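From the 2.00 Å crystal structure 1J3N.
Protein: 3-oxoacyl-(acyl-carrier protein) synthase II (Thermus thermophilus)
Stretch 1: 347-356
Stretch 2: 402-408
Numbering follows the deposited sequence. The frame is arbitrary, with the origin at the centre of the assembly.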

# COMPACT_ATOMS: atom_id res chain seq x y z
N GLU A 347 -17.97 3.19 -2.08
CA GLU A 347 -18.97 2.15 -2.32
C GLU A 347 -19.29 1.43 -1.01
O GLU A 347 -20.39 0.90 -0.84
N ALA A 348 -18.33 1.41 -0.10
CA ALA A 348 -18.55 0.79 1.20
C ALA A 348 -19.50 1.72 1.95
O ALA A 348 -20.34 1.26 2.73
N ILE A 349 -19.36 3.02 1.72
CA ILE A 349 -20.23 3.99 2.36
C ILE A 349 -21.67 3.77 1.88
O ILE A 349 -22.61 3.72 2.68
N ALA A 350 -21.84 3.63 0.57
CA ALA A 350 -23.15 3.41 -0.02
C ALA A 350 -23.74 2.10 0.51
O ALA A 350 -24.94 2.03 0.81
N THR A 351 -22.90 1.08 0.64
CA THR A 351 -23.35 -0.22 1.13
C THR A 351 -23.78 -0.15 2.59
O THR A 351 -24.76 -0.78 2.99
N VAL A 352 -23.06 0.62 3.39
CA VAL A 352 -23.41 0.78 4.80
C VAL A 352 -24.70 1.60 4.91
O VAL A 352 -25.52 1.33 5.78
N GLN A 353 -24.87 2.58 4.02
CA GLN A 353 -26.06 3.43 4.02
C GLN A 353 -27.32 2.65 3.64
O GLN A 353 -28.40 2.94 4.15
N ALA A 354 -27.18 1.68 2.75
CA ALA A 354 -28.32 0.86 2.34
C ALA A 354 -28.81 -0.01 3.50
O ALA A 354 -30.01 -0.23 3.64
N LEU A 355 -27.89 -0.50 4.32
CA LEU A 355 -28.25 -1.33 5.47
C LEU A 355 -28.92 -0.50 6.55
O LEU A 355 -29.97 -0.86 7.09
N TYR A 356 -28.28 0.62 6.88
CA TYR A 356 -28.74 1.55 7.89
C TYR A 356 -30.11 2.17 7.58
O TYR A 356 -30.99 2.23 8.44
N VAL A 402 -13.23 -8.15 -0.96
CA VAL A 402 -14.66 -8.12 -0.67
C VAL A 402 -14.93 -7.84 0.81
O VAL A 402 -14.27 -8.40 1.69
N LEU A 403 -15.89 -6.97 1.08
CA LEU A 403 -16.25 -6.64 2.44
C LEU A 403 -17.68 -7.12 2.68
O LEU A 403 -18.52 -7.05 1.78
N ALA A 404 -17.92 -7.62 3.89
CA ALA A 404 -19.24 -8.10 4.28
C ALA A 404 -19.73 -7.24 5.44
O ALA A 404 -19.07 -7.14 6.48
N PHE A 405 -20.90 -6.64 5.26
CA PHE A 405 -21.49 -5.79 6.28
C PHE A 405 -22.74 -6.41 6.87
O PHE A 405 -23.51 -7.07 6.18
N LYS A 406 -22.93 -6.19 8.17
CA LYS A 406 -24.09 -6.73 8.87
C LYS A 406 -24.95 -5.61 9.44
O LYS A 406 -24.43 -4.69 10.08
N ARG A 407 -26.26 -5.69 9.22
CA ARG A 407 -27.19 -4.69 9.73
C ARG A 407 -27.29 -4.82 11.25
O ARG A 407 -27.57 -5.90 11.77
N VAL A 408 -27.06 -3.72 11.95
CA VAL A 408 -27.13 -3.70 13.40
C VAL A 408 -28.52 -3.26 13.83
O VAL A 408 -29.29 -2.81 12.95
OXT VAL A 408 -28.84 -3.36 15.03

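Phe405 is at the centre of this contact. Its CA-to-CB bond points toward the helix, with chi1 m (-72°) and chi2 at -72°, and the ring lies against four helix residues. Val352 covers one face. Its chi1 is t, and CG2 sits 3.8 Å from the centroid of the Phe405 ring, 15° off the normal, a CH-pi contact. The same Val352 CG2 is 3.7 Å from Phe405 CE1. Thr351 CG2 approaches Phe405 CD2 at 3.7 Å, and Ala348 CB lies 4.1 Å from Phe405 CZ. The small side chain of Ala348 also meets Leu403, with CB 4.5 Å from Leu403 CD1. Leu403 points toward the helix in the m, t rotamer but gives up little surface here.

Leu355 points toward the strand, also m, t. Its CD1 packs tightly on Phe405 CB at 3.4 Å and reaches the backbone of the next residue, 4.0 Å from Lys406 C. Its CD2 is 4.2 Å from Arg407 CB. Leu355 and Phe405 bury the most surface between the stretches. The strand alternates: Ala404 and Lys406 point away from the helix, while Leu403 and Phe405 point toward it.

No hydrogen bond crosses between the stretches, so the contact rests on apolar packing. Thr351, with chi1 m, turns its hydroxyl back to its own helix: OG1 donates to Glu347 O at 2.7 Å. This leaves its methyl for the Phe405 ring.

Arg407 forms the polar edge. Its CB points sideways and the end of the side chain leads away. The aliphatic part stays in contact, with CD 3.9 Å from Leu355 O. Beyond it, Arg407 NH1 makes a weak hydrogen bond to Val408 O at 3.4 Å, and NH2 is bonded elsewhere in the structure.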

# COMPACT_ATOMS: atom_id res chain seq x y z
CB GLU A 347 -18.47 1.15 -3.36
CG GLU A 347 -18.74 1.58 -4.78
CD GLU A 347 -17.74 1.02 -5.78
OE1 GLU A 347 -17.36 -0.16 -5.64
OE2 GLU A 347 -17.35 1.77 -6.70
CB ALA A 348 -17.22 0.65 1.96
CB ILE A 349 -19.77 5.43 2.06
CG1 ILE A 349 -18.41 5.67 2.76
CG2 ILE A 349 -20.82 6.43 2.56
CD1 ILE A 349 -17.87 7.08 2.65
CB ALA A 350 -23.04 3.35 -1.55
CB THR A 351 -22.24 -1.28 0.97
OG1 THR A 351 -21.84 -1.35 -0.40
CG2 THR A 351 -22.74 -2.65 1.41
CB VAL A 352 -22.27 1.50 5.58
CG1 VAL A 352 -22.77 1.97 6.94
CG2 VAL A 352 -21.10 0.56 5.76
CB GLN A 353 -25.88 4.61 3.04
CG GLN A 353 -24.78 5.60 3.43
CD GLN A 353 -24.69 6.78 2.48
OE1 GLN A 353 -24.69 6.62 1.26
NE2 GLN A 353 -24.60 7.99 3.04
CB ALA A 354 -27.95 -0.01 1.15
CB LEU A 355 -27.01 -2.01 6.07
CG LEU A 355 -26.31 -3.13 5.30
CD1 LEU A 355 -25.03 -3.50 6.01
CD2 LEU A 355 -27.23 -4.33 5.20
CB TYR A 356 -27.69 2.66 8.04
CG TYR A 356 -27.99 3.69 9.09
CD1 TYR A 356 -27.83 3.41 10.44
CD2 TYR A 356 -28.42 4.97 8.73
CE1 TYR A 356 -28.10 4.37 11.42
CE2 TYR A 356 -28.70 5.94 9.69
CZ TYR A 356 -28.54 5.63 11.04
OH TYR A 356 -28.82 6.58 12.00
CB VAL A 402 -15.32 -9.47 -1.04
CG1 VAL A 402 -16.80 -9.45 -0.67
CG2 VAL A 402 -15.14 -9.74 -2.53
CB LEU A 403 -16.16 -5.13 2.71
CG LEU A 403 -14.77 -4.48 2.71
CD1 LEU A 403 -14.90 -3.01 3.03
CD2 LEU A 403 -13.87 -5.15 3.73
CB ALA A 404 -19.16 -9.57 4.71
CB PHE A 405 -21.82 -4.42 5.67
CG PHE A 405 -20.60 -3.58 5.38
CD1 PHE A 405 -19.86 -3.01 6.42
CD2 PHE A 405 -20.20 -3.35 4.07
CE1 PHE A 405 -18.74 -2.22 6.15
CE2 PHE A 405 -19.07 -2.56 3.79
CZ PHE A 405 -18.35 -2.00 4.84
CB LYS A 406 -23.65 -7.66 10.00
CG LYS A 406 -24.79 -8.11 10.90
CD LYS A 406 -24.30 -8.95 12.07
CE LYS A 406 -25.46 -9.34 12.97
NZ LYS A 406 -25.02 -10.16 14.13
CB ARG A 407 -28.58 -4.86 9.10
CG ARG A 407 -29.63 -3.89 9.62
CD ARG A 407 -31.00 -4.14 9.02
NE ARG A 407 -31.53 -5.46 9.34
CZ ARG A 407 -31.70 -5.93 10.57
NH1 ARG A 407 -31.39 -5.18 11.62
NH2 ARG A 407 -32.19 -7.15 10.76
CB VAL A 408 -26.06 -2.74 13.98
CG1 VAL A 408 -26.26 -2.54 15.47
CG2 VAL A 408 -24.67 -3.30 13.72